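Local coordinates for fanconi-associated nuclease 1 homolog (Pseudomonas aeruginosa, PDB 5Y7Q), which belongs to the FAN1 family of VRR-NUC domain proteins and binds DNA, at residues Gly202-Asp207 with Ala241-Phe246; Glu56-Leu61 with Arg231-Arg236; His45-Val50 with Gln206-Phe211. One frame throughout, in Å; residues are numbered along the deposited sequence.

Contact 1: residues Gly202-Asp207 with Ala241-Phe246; sequences GNLWQD and AYLHLF. With nucleotides of chain D.
L204 lays its CD1 methyl over the middle of the F246 ring, a CH-pi contact in which L204 CD1 stands 3.8 Å from the ring centroid and 11° off the ring normal. Leucine suits the place because a flexible apolar chain lets this one methyl cover the ring and still touch a second side chain. L204 CB meets F246 CE2 at 3.8 Å, while CD1 also reaches L243 CD2 at 3.9 Å, where the two leucine side chains cross at about a right angle. F246 and Y242 lie one turn apart on helix 236-253, and both swing CG away from the backbone N (chi1 -175° for F246), which carries their rings out toward the loop. L198 of helix 190-201 packs against both L204 and Y242.

The phenol of Y242 comes up against CA and CB of N203. A water in the plane of its ring joins it to the loop backbone, accepting the L204 N-H at 3.0 Å and lying 2.6 Å from Y242 OH. The loop itself departs from helix 190-201 at G202, whose positive phi is easily adopted without a side chain. N203 then folds the chain back in an Asx motif: its OD1 accepts from Q206 N at 3.3 Å, and its ND2 gives a nearly straight bond (172°) to a lone pair of Q206 OE1 at 3.2 Å. N203 OD1 and Q206 CG together back one face of the W205 indole. The opposite face meets the base of DC11 of chain D, W205 CD2 being 3.4 Å from its C5. The chemistry is thus divided: apolar contacts and one water seat the loop on the helix, while hydrogen bonds of the N203 side-chain amide shape it behind the tryptophan that receives the nucleotide.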
loop_
_atom_site.group_PDB
_atom_site.type_symbol
_atom_site.label_atom_id
_atom_site.label_comp_id
_atom_site.label_asym_id
_atom_site.label_seq_id
_atom_site.Cartn_x
_atom_site.Cartn_y
_atom_site.Cartn_z
ATOM N N GLY A 202 -6.039 11.188 -6.857
ATOM C CA GLY A 202 -5.181 11.558 -5.745
ATOM C C GLY A 202 -3.972 10.669 -5.522
ATOM O O GLY A 202 -3.330 10.790 -4.479
ATOM N N ASN A 203 -3.607 9.821 -6.487
ATOM C CA ASN A 203 -2.502 8.870 -6.374
ATOM C C ASN A 203 -2.327 8.187 -7.730
ATOM O O ASN A 203 -3.234 8.202 -8.566
ATOM C CB ASN A 203 -2.766 7.814 -5.289
ATOM C CG ASN A 203 -3.976 6.932 -5.614
ATOM O OD1 ASN A 203 -3.881 5.969 -6.370
ATOM N ND2 ASN A 203 -5.120 7.282 -5.068
ATOM N N LEU A 204 -1.166 7.563 -7.928
ATOM C CA LEU A 204 -0.905 6.847 -9.171
ATOM C C LEU A 204 -1.124 5.333 -9.117
ATOM O O LEU A 204 -0.985 4.677 -10.156
ATOM C CB LEU A 204 0.511 7.147 -9.644
ATOM C CG LEU A 204 0.488 8.497 -10.380
ATOM C CD1 LEU A 204 1.869 9.021 -10.630
ATOM C CD2 LEU A 204 -0.311 8.368 -11.692
ATOM N N TRP A 205 -1.486 4.742 -7.968
ATOM C CA TRP A 205 -1.600 3.283 -7.976
ATOM C C TRP A 205 -2.928 2.769 -8.543
ATOM O O TRP A 205 -2.988 1.618 -8.984
ATOM C CB TRP A 205 -1.348 2.702 -6.574
ATOM C CG TRP A 205 -2.145 3.280 -5.463
ATOM C CD1 TRP A 205 -1.821 4.363 -4.687
ATOM C CD2 TRP A 205 -3.385 2.791 -4.965
ATOM N NE1 TRP A 205 -2.800 4.589 -3.747
ATOM C CE2 TRP A 205 -3.774 3.637 -3.895
ATOM C CE3 TRP A 205 -4.212 1.721 -5.315
ATOM C CZ2 TRP A 205 -4.956 3.444 -3.181
ATOM C CZ3 TRP A 205 -5.382 1.525 -4.596
ATOM C CH2 TRP A 205 -5.746 2.390 -3.545
ATOM N N GLN A 206 -3.973 3.584 -8.582
ATOM C CA GLN A 206 -5.280 3.139 -9.059
ATOM C C GLN A 206 -5.391 3.300 -10.576
ATOM O O GLN A 206 -4.990 4.324 -11.136
ATOM C CB GLN A 206 -6.399 3.925 -8.356
ATOM C CG GLN A 206 -6.301 3.951 -6.797
ATOM C CD GLN A 206 -7.603 4.366 -6.096
ATOM O OE1 GLN A 206 -7.686 5.424 -5.458
ATOM N NE2 GLN A 206 -8.611 3.510 -6.189
ATOM N N ASP A 207 -5.935 2.276 -11.235
ATOM C CA ASP A 207 -6.074 2.228 -12.683
ATOM C C ASP A 207 -7.442 2.746 -13.095
ATOM O O ASP A 207 -8.312 3.018 -12.259
ATOM C CB ASP A 207 -5.915 0.801 -13.207
ATOM C CG ASP A 207 -4.469 0.336 -13.229
ATOM O OD1 ASP A 207 -3.591 1.052 -12.693
ATOM O OD2 ASP A 207 -4.207 -0.760 -13.778
ATOM N N ALA A 241 4.755 18.169 -7.652
ATOM C CA ALA A 241 5.662 17.594 -6.670
ATOM C C ALA A 241 5.441 16.102 -6.525
ATOM O O ALA A 241 6.407 15.336 -6.475
ATOM C CB ALA A 241 5.509 18.295 -5.322
ATOM N N TYR A 242 4.178 15.669 -6.423
ATOM C CA TYR A 242 3.887 14.232 -6.355
ATOM C C TYR A 242 4.541 13.514 -7.524
ATOM O O TYR A 242 5.160 12.452 -7.353
ATOM C CB TYR A 242 2.367 13.998 -6.358
ATOM C CG TYR A 242 1.876 12.652 -5.866
ATOM C CD1 TYR A 242 2.111 11.495 -6.582
ATOM C CD2 TYR A 242 1.144 12.548 -4.688
ATOM C CE1 TYR A 242 1.663 10.256 -6.128
ATOM C CE2 TYR A 242 0.687 11.315 -4.221
ATOM C CZ TYR A 242 0.947 10.167 -4.950
ATOM O OH TYR A 242 0.493 8.928 -4.507
ATOM N N LEU A 243 4.451 14.115 -8.724
ATOM C CA LEU A 243 5.081 13.508 -9.887
ATOM C C LEU A 243 6.588 13.463 -9.732
ATOM O O LEU A 243 7.235 12.496 -10.159
ATOM C CB LEU A 243 4.693 14.256 -11.150
ATOM C CG LEU A 243 3.255 13.953 -11.548
ATOM C CD1 LEU A 243 2.824 14.858 -12.667
ATOM C CD2 LEU A 243 3.112 12.481 -11.923
ATOM N N HIS A 244 7.174 14.483 -9.109
ATOM C CA HIS A 244 8.623 14.453 -8.969
ATOM C C HIS A 244 9.069 13.373 -7.990
ATOM O O HIS A 244 10.023 12.635 -8.260
ATOM C CB HIS A 244 9.165 15.799 -8.543
ATOM C CG HIS A 244 10.655 15.821 -8.522
ATOM N ND1 HIS A 244 11.382 16.219 -7.420
ATOM C CD2 HIS A 244 11.557 15.427 -9.452
ATOM C CE1 HIS A 244 12.670 16.103 -7.686
ATOM N NE2 HIS A 244 12.803 15.620 -8.909
ATOM N N LEU A 245 8.415 13.272 -6.839
ATOM C CA LEU A 245 8.788 12.216 -5.915
ATOM C C LEU A 245 8.604 10.871 -6.573
ATOM O O LEU A 245 9.530 10.055 -6.592
ATOM C CB LEU A 245 7.979 12.310 -4.626
ATOM C CG LEU A 245 8.108 13.659 -3.914
ATOM C CD1 LEU A 245 7.242 13.695 -2.671
ATOM C CD2 LEU A 245 9.563 13.920 -3.578
ATOM N N PHE A 246 7.437 10.650 -7.186
ATOM C CA PHE A 246 7.171 9.376 -7.859
ATOM C C PHE A 246 8.290 9.031 -8.823
ATOM O O PHE A 246 8.829 7.915 -8.798
ATOM C CB PHE A 246 5.830 9.445 -8.580
ATOM C CG PHE A 246 5.401 8.150 -9.211
ATOM C CD1 PHE A 246 5.815 7.809 -10.492
ATOM C CD2 PHE A 246 4.541 7.293 -8.548
ATOM C CE1 PHE A 246 5.406 6.624 -11.078
ATOM C CE2 PHE A 246 4.130 6.100 -9.143
ATOM C CZ PHE A 246 4.561 5.773 -10.402
ATOM P P DC D 11 2.315 -4.005 -2.296
ATOM O OP1 DC D 11 2.902 -5.238 -1.697
ATOM O OP2 DC D 11 2.122 -2.781 -1.471
ATOM O "O5'" DC D 11 0.926 -4.356 -3.046
ATOM C "C5'" DC D 11 0.561 -3.699 -4.297
ATOM C "C4'" DC D 11 -0.961 -3.689 -4.491
ATOM O "O4'" DC D 11 -1.582 -2.873 -3.451
ATOM C "C3'" DC D 11 -1.470 -3.082 -5.806
ATOM O "O3'" DC D 11 -2.784 -3.604 -6.100
ATOM C "C2'" DC D 11 -1.574 -1.620 -5.415
ATOM C "C1'" DC D 11 -2.256 -1.799 -4.070
ATOM N N1 DC D 11 -2.198 -0.629 -3.180
ATOM C C2 DC D 11 -3.043 -0.594 -2.073
ATOM O O2 DC D 11 -3.798 -1.561 -1.873
ATOM N N3 DC D 11 -3.008 0.492 -1.250
ATOM C C4 DC D 11 -2.168 1.501 -1.508
ATOM N N4 DC D 11 -2.168 2.545 -0.674
ATOM C C5 DC D 11 -1.290 1.477 -2.636
ATOM C C6 DC D 11 -1.342 0.404 -3.442
HETATM O O HOH W 1 0.675 6.657 -5.783
#

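Contact 2: residues Glu56-Leu61 with Arg231-Arg236; sequences ERYADL and RGFRLR
R231 bends its side chain, at chi2 and chi3, to the end of helix 42-57, where its NE donates to the carbonyl oxygen R57 O at 3.1 Å and 163°. The oxygen lies near the guanidinium plane, so the bond uses the N-H squarely, and a positive group beside the last carbonyls of a helix is probably welcome electrostatically. D60 approaches the NH2 edge of the same guanidinium as a salt-bridge partner, although the modelled spacing there is too short to be trusted. Over one guanidinium face sits L61, with L61 CD1 4.3 Å from R231 NH1. Y58 instead meets the aliphatic part of the arginine, its CZ resting on R231 CB at 3.5 Å, although ring and guanidinium planes are only 8° apart.

Two backbone oxygens of its own loop help to fix the arginine: R231 NH1 makes weak bonds to F233 O and to R234 O, each at 3.0 Å. A tyrosine fits position 58 because its ring can pack while its hydroxyl takes a weak bond from the F233 N-H, Y58 OH to F233 N being 3.5 Å. Further along, the extended chain of R236 starts with CG anti to the backbone N (chi1 172°) and returns a weak bond from R236 NH2 to L61 O at 2.7 Å. Its stronger partner is E66, in a salt bridge.

The outer shell is partly apolar, partly polar. M199 of helix 190-201 touches Y58 and L61, V239 of helix 236-253 touches L61 and F233, and R57 donates to S227 O while meeting the W53 ring in a cation-pi contact. R231 thus binds a carbonyl at the C-terminal end of helix 42-57, part of the FAN1 HTH domain, and R236 the turn after it.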
loop_
_atom_site.group_PDB
_atom_site.type_symbol
_atom_site.label_atom_id
_atom_site.label_comp_id
_atom_site.label_asym_id
_atom_site.label_seq_id
_atom_site.Cartn_x
_atom_site.Cartn_y
_atom_site.Cartn_z
ATOM N N GLU A 56 -14.495 20.053 -14.721
ATOM C CA GLU A 56 -15.253 20.865 -13.771
ATOM C C GLU A 56 -14.497 21.085 -12.460
ATOM O O GLU A 56 -14.504 22.203 -11.926
ATOM C CB GLU A 56 -16.633 20.246 -13.511
ATOM C CG GLU A 56 -16.611 18.801 -13.035
ATOM C CD GLU A 56 -18.003 18.221 -12.812
ATOM O OE1 GLU A 56 -18.992 18.905 -13.176
ATOM O OE2 GLU A 56 -18.098 17.085 -12.274
ATOM N N ARG A 57 -13.858 20.039 -11.910
ATOM C CA ARG A 57 -13.267 20.175 -10.577
ATOM C C ARG A 57 -11.882 20.806 -10.602
ATOM O O ARG A 57 -11.472 21.431 -9.614
ATOM C CB ARG A 57 -13.175 18.825 -9.865
ATOM C CG ARG A 57 -14.351 17.911 -10.057
ATOM C CD ARG A 57 -15.603 18.523 -9.512
ATOM N NE ARG A 57 -15.895 18.037 -8.173
ATOM C CZ ARG A 57 -16.454 16.861 -7.928
ATOM N NH1 ARG A 57 -16.761 16.073 -8.953
ATOM N NH2 ARG A 57 -16.705 16.494 -6.669
ATOM N N TYR A 58 -11.112 20.559 -11.662
ATOM C CA TYR A 58 -9.754 21.069 -11.782
ATOM C C TYR A 58 -9.618 22.271 -12.711
ATOM O O TYR A 58 -8.488 22.683 -12.985
ATOM C CB TYR A 58 -8.816 19.946 -12.194
ATOM C CG TYR A 58 -8.573 19.002 -11.039
ATOM C CD1 TYR A 58 -9.383 17.892 -10.849
ATOM C CD2 TYR A 58 -7.561 19.240 -10.116
ATOM C CE1 TYR A 58 -9.184 17.034 -9.790
ATOM C CE2 TYR A 58 -7.352 18.377 -9.054
ATOM C CZ TYR A 58 -8.170 17.276 -8.901
ATOM O OH TYR A 58 -7.984 16.405 -7.851
ATOM N N ALA A 59 -10.727 22.840 -13.201
ATOM C CA ALA A 59 -10.650 23.826 -14.278
ATOM C C ALA A 59 -9.584 24.880 -14.033
ATOM O O ALA A 59 -8.963 25.369 -14.983
ATOM C CB ALA A 59 -11.997 24.525 -14.466
ATOM N N ASP A 60 -9.349 25.229 -12.771
ATOM C CA ASP A 60 -8.391 26.267 -12.419
ATOM C C ASP A 60 -6.951 25.770 -12.392
ATOM O O ASP A 60 -6.024 26.587 -12.399
ATOM C CB ASP A 60 -8.765 26.851 -11.056
ATOM C CG ASP A 60 -9.463 25.838 -10.163
ATOM O OD1 ASP A 60 -10.259 25.019 -10.678
ATOM O OD2 ASP A 60 -9.209 25.855 -8.941
ATOM N N LEU A 61 -6.744 24.463 -12.348
ATOM C CA LEU A 61 -5.419 23.882 -12.217
ATOM C C LEU A 61 -4.787 23.487 -13.551
ATOM O O LEU A 61 -3.601 23.137 -13.580
ATOM C CB LEU A 61 -5.514 22.657 -11.297
ATOM C CG LEU A 61 -4.289 22.136 -10.570
ATOM C CD1 LEU A 61 -4.671 21.895 -9.135
ATOM C CD2 LEU A 61 -3.826 20.841 -11.220
ATOM N N ARG A 231 -11.616 17.998 -4.196
ATOM C CA ARG A 231 -10.629 17.381 -5.081
ATOM C C ARG A 231 -9.331 17.091 -4.333
ATOM O O ARG A 231 -9.008 17.718 -3.314
ATOM C CB ARG A 231 -10.335 18.250 -6.315
ATOM C CG ARG A 231 -10.628 19.726 -6.136
ATOM C CD ARG A 231 -9.387 20.565 -6.254
ATOM N NE ARG A 231 -9.570 21.683 -7.177
ATOM C CZ ARG A 231 -8.805 22.768 -7.210
ATOM N NH1 ARG A 231 -7.802 22.902 -6.359
ATOM N NH2 ARG A 231 -9.053 23.721 -8.096
ATOM N N GLY A 232 -8.577 16.149 -4.894
ATOM C CA GLY A 232 -7.301 15.745 -4.359
ATOM C C GLY A 232 -6.303 16.868 -4.198
ATOM O O GLY A 232 -5.806 17.110 -3.095
ATOM N N PHE A 233 -6.007 17.586 -5.270
ATOM C CA PHE A 233 -4.949 18.584 -5.241
ATOM C C PHE A 233 -5.512 19.989 -5.245
ATOM O O PHE A 233 -6.511 20.263 -5.909
ATOM C CB PHE A 233 -4.008 18.394 -6.417
ATOM C CG PHE A 233 -3.209 17.158 -6.301
ATOM C CD1 PHE A 233 -2.016 17.163 -5.609
ATOM C CD2 PHE A 233 -3.681 15.976 -6.818
ATOM C CE1 PHE A 233 -1.282 16.036 -5.479
ATOM C CE2 PHE A 233 -2.949 14.814 -6.683
ATOM C CZ PHE A 233 -1.745 14.846 -6.015
ATOM N N ARG A 234 -4.856 20.875 -4.504
ATOM C CA ARG A 234 -5.240 22.289 -4.498
ATOM C C ARG A 234 -4.375 23.059 -5.489
ATOM O O ARG A 234 -4.885 23.574 -6.485
ATOM C CB ARG A 234 -5.160 22.866 -3.084
ATOM C CG ARG A 234 -6.271 22.384 -2.156
ATOM C CD ARG A 234 -6.295 23.195 -0.866
ATOM N NE ARG A 234 -4.979 23.758 -0.554
ATOM C CZ ARG A 234 -4.685 25.059 -0.592
ATOM N NH1 ARG A 234 -5.620 25.953 -0.915
ATOM N NH2 ARG A 234 -3.453 25.464 -0.298
ATOM N N LEU A 235 -3.071 23.155 -5.229
ATOM C CA LEU A 235 -2.163 23.836 -6.148
ATOM C C LEU A 235 -1.739 22.921 -7.292
ATOM O O LEU A 235 -1.696 21.698 -7.156
ATOM C CB LEU A 235 -0.907 24.327 -5.430
ATOM C CG LEU A 235 -1.029 25.358 -4.310
ATOM C CD1 LEU A 235 -1.010 24.674 -2.951
ATOM C CD2 LEU A 235 0.103 26.369 -4.415
ATOM N N ARG A 236 -1.395 23.531 -8.425
ATOM C CA ARG A 236 -0.748 22.766 -9.480
ATOM C C ARG A 236 0.596 22.225 -9.014
ATOM O O ARG A 236 0.926 21.059 -9.266
ATOM C CB ARG A 236 -0.567 23.624 -10.726
ATOM C CG ARG A 236 0.258 22.928 -11.773
ATOM C CD ARG A 236 0.445 23.772 -13.003
ATOM N NE ARG A 236 0.883 22.935 -14.112
ATOM C CZ ARG A 236 0.058 22.241 -14.891
ATOM N NH1 ARG A 236 0.546 21.498 -15.873
ATOM N NH2 ARG A 236 -1.256 22.290 -14.694
#

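Contact 3: residues His45-Val50 with Gln206-Phe211; sequences HNFRAV and QDWSEF
V50 and F47 of helix 42-57, part of the FAN1 HTH domain, close on W208 in the turn leading to helix 209-215, forming the buried half of a contact built largely from aromatic and aliphatic side chains. The tight part centres on the indole. V50 CG1 abuts its edge in the ring plane, 3.7 Å from W208 CZ3, while F47 comes over one face near the rim, with F47 CE1 4.1 Å from W208 CH2. The two rings meet obliquely, their planes at 46° and the centroids of the phenyl and the six-membered indole ring 5.3 Å apart. F47 gets there because its CG points away from the backbone N (chi1 -167°), which carries the ring toward the indole.

Large flat side chains suit this interior position because several helices converge on it. F73 meets the F47 ring, V85 of helix 78-89 also packs on F47, and V88 and M89 of the same helix cover W208. Beta-branched V50 serves both aromatics: its other methyl, V50 CG2, touches F211 CZ at 3.8 Å. Y200 of helix 190-201 also packs on V50.

Toward F211 and N46 the contact grows more open, for both residues are partly exposed. A short polar side chain can sit at this boundary with its CB turned to the phenylalanine, although no hydrogen bond crosses between the segments anywhere in the contact. The N46 and F211 side chains run antiparallel alongside each other, while F435 meets the F211 ring edge-to-face. The amide of N46 is inclined only 26° to the F211 ring plane, yet it is the methylene rather than the ring that it approaches most nearly, N46 ND2 lying 3.3 Å from F211 CB.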
loop_
_atom_site.group_PDB
_atom_site.type_symbol
_atom_site.label_atom_id
_atom_site.label_comp_id
_atom_site.label_asym_id
_atom_site.label_seq_id
_atom_site.Cartn_x
_atom_site.Cartn_y
_atom_site.Cartn_z
ATOM N N HIS A 45 -16.512 5.415 -22.613
ATOM C CA HIS A 45 -17.460 6.129 -21.751
ATOM C C HIS A 45 -16.830 6.521 -20.413
ATOM O O HIS A 45 -16.959 7.670 -19.958
ATOM C CB HIS A 45 -18.695 5.268 -21.493
ATOM C CG HIS A 45 -19.508 4.976 -22.710
ATOM N ND1 HIS A 45 -19.398 5.704 -23.875
ATOM C CD2 HIS A 45 -20.463 4.042 -22.938
ATOM C CE1 HIS A 45 -20.244 5.227 -24.772
ATOM N NE2 HIS A 45 -20.901 4.218 -24.229
ATOM N N ASN A 46 -16.148 5.574 -19.758
ATOM C CA ASN A 46 -15.515 5.911 -18.488
ATOM C C ASN A 46 -14.459 7.002 -18.677
ATOM O O ASN A 46 -14.369 7.947 -17.877
ATOM C CB ASN A 46 -14.906 4.656 -17.835
ATOM C CG ASN A 46 -15.941 3.545 -17.575
ATOM O OD1 ASN A 46 -17.151 3.802 -17.511
ATOM N ND2 ASN A 46 -15.455 2.303 -17.425
ATOM N N PHE A 47 -13.672 6.904 -19.748
ATOM C CA PHE A 47 -12.613 7.884 -19.984
ATOM C C PHE A 47 -13.172 9.293 -20.212
ATOM O O PHE A 47 -12.648 10.275 -19.658
ATOM C CB PHE A 47 -11.773 7.439 -21.178
ATOM C CG PHE A 47 -10.489 8.186 -21.322
ATOM C CD1 PHE A 47 -9.336 7.731 -20.711
ATOM C CD2 PHE A 47 -10.429 9.343 -22.058
ATOM C CE1 PHE A 47 -8.150 8.423 -20.838
ATOM C CE2 PHE A 47 -9.245 10.026 -22.186
ATOM C CZ PHE A 47 -8.105 9.566 -21.575
ATOM N N ARG A 48 -14.219 9.418 -21.045
ATOM C CA ARG A 48 -14.919 10.697 -21.186
ATOM C C ARG A 48 -15.431 11.203 -19.832
ATOM O O ARG A 48 -15.338 12.405 -19.532
ATOM C CB ARG A 48 -16.076 10.573 -22.194
ATOM C CG ARG A 48 -15.718 9.890 -23.514
ATOM C CD ARG A 48 -16.470 10.427 -24.690
ATOM N NE ARG A 48 -17.622 9.622 -25.106
ATOM C CZ ARG A 48 -17.751 9.055 -26.310
ATOM N NH1 ARG A 48 -16.781 9.184 -27.200
ATOM N NH2 ARG A 48 -18.838 8.356 -26.627
ATOM N N ALA A 49 -15.956 10.297 -18.990
ATOM C CA ALA A 49 -16.396 10.703 -17.654
ATOM C C ALA A 49 -15.266 11.348 -16.858
ATOM O O ALA A 49 -15.474 12.380 -16.199
ATOM C CB ALA A 49 -16.960 9.506 -16.885
ATOM N N VAL A 50 -14.064 10.759 -16.909
ATOM C CA VAL A 50 -12.934 11.335 -16.172
ATOM C C VAL A 50 -12.527 12.689 -16.747
ATOM O O VAL A 50 -12.208 13.620 -15.991
ATOM C CB VAL A 50 -11.736 10.372 -16.145
ATOM C CG1 VAL A 50 -10.420 11.164 -16.160
ATOM C CG2 VAL A 50 -11.799 9.508 -14.903
ATOM N N GLN A 206 -3.973 3.584 -8.582
ATOM C CA GLN A 206 -5.280 3.139 -9.059
ATOM C C GLN A 206 -5.391 3.300 -10.576
ATOM O O GLN A 206 -4.990 4.324 -11.136
ATOM C CB GLN A 206 -6.399 3.925 -8.356
ATOM C CG GLN A 206 -6.301 3.951 -6.797
ATOM C CD GLN A 206 -7.603 4.366 -6.096
ATOM O OE1 GLN A 206 -7.686 5.424 -5.458
ATOM N NE2 GLN A 206 -8.611 3.510 -6.189
ATOM N N ASP A 207 -5.935 2.276 -11.235
ATOM C CA ASP A 207 -6.074 2.228 -12.683
ATOM C C ASP A 207 -7.442 2.746 -13.095
ATOM O O ASP A 207 -8.312 3.018 -12.259
ATOM C CB ASP A 207 -5.915 0.801 -13.207
ATOM C CG ASP A 207 -4.469 0.336 -13.229
ATOM O OD1 ASP A 207 -3.591 1.052 -12.693
ATOM O OD2 ASP A 207 -4.207 -0.760 -13.778
ATOM N N TRP A 208 -7.654 2.831 -14.417
ATOM C CA TRP A 208 -8.985 3.108 -14.937
ATOM C C TRP A 208 -9.910 1.902 -14.801
ATOM O O TRP A 208 -11.133 2.071 -14.823
ATOM C CB TRP A 208 -8.915 3.541 -16.399
ATOM C CG TRP A 208 -7.756 4.428 -16.758
ATOM C CD1 TRP A 208 -6.516 4.029 -17.184
ATOM C CD2 TRP A 208 -7.734 5.859 -16.755
ATOM N NE1 TRP A 208 -5.720 5.128 -17.433
ATOM C CE2 TRP A 208 -6.445 6.260 -17.174
ATOM C CE3 TRP A 208 -8.665 6.840 -16.409
ATOM C CZ2 TRP A 208 -6.076 7.594 -17.265
ATOM C CZ3 TRP A 208 -8.298 8.161 -16.498
ATOM C CH2 TRP A 208 -7.015 8.530 -16.925
ATOM N N SER A 209 -9.365 0.690 -14.649
ATOM C CA SER A 209 -10.223 -0.479 -14.476
ATOM C C SER A 209 -10.997 -0.435 -13.156
ATOM O O SER A 209 -11.965 -1.193 -12.988
ATOM C CB SER A 209 -9.389 -1.759 -14.597
ATOM O OG SER A 209 -8.051 -1.539 -14.191
ATOM N N GLU A 210 -10.627 0.472 -12.249
ATOM C CA GLU A 210 -11.483 0.798 -11.121
ATOM C C GLU A 210 -12.936 1.000 -11.551
ATOM O O GLU A 210 -13.864 0.567 -10.857
ATOM C CB GLU A 210 -10.947 2.049 -10.439
ATOM C CG GLU A 210 -11.028 2.012 -8.942
ATOM C CD GLU A 210 -9.919 1.198 -8.276
ATOM O OE1 GLU A 210 -10.062 0.909 -7.072
ATOM O OE2 GLU A 210 -8.904 0.872 -8.931
ATOM N N PHE A 211 -13.155 1.635 -12.708
ATOM C CA PHE A 211 -14.526 1.869 -13.164
ATOM C C PHE A 211 -15.233 0.575 -13.537
ATOM O O PHE A 211 -16.418 0.398 -13.227
ATOM C CB PHE A 211 -14.532 2.822 -14.348
ATOM C CG PHE A 211 -14.337 4.247 -13.953
ATOM C CD1 PHE A 211 -15.432 5.073 -13.741
ATOM C CD2 PHE A 211 -13.058 4.756 -13.759
ATOM C CE1 PHE A 211 -15.262 6.375 -13.351
ATOM C CE2 PHE A 211 -12.882 6.061 -13.375
ATOM C CZ PHE A 211 -13.992 6.879 -13.166
#

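In the fold
From the N terminus, helix 42-57 enters contact 3 with residues 45-50 and contact 2 at its far end. The chain then makes a long excursion of helices and a few strands before helix 190-201 delivers the loop 202-207. Contact 3 closes that excursion when 206-211 returns to the first helix. Contact 2 closes later, at 231-236, so its span crosses that of contact 3. Contact 1 closes the shortest loop, 202-207 to 241-246; it crosses contact 2 and shares Q206 and D207 with contact 3. F233 packs on Y242 and G202, joining contacts 1 and 2 directly. Together they tie helices 42-57, 209-215 and 236-253 to one another.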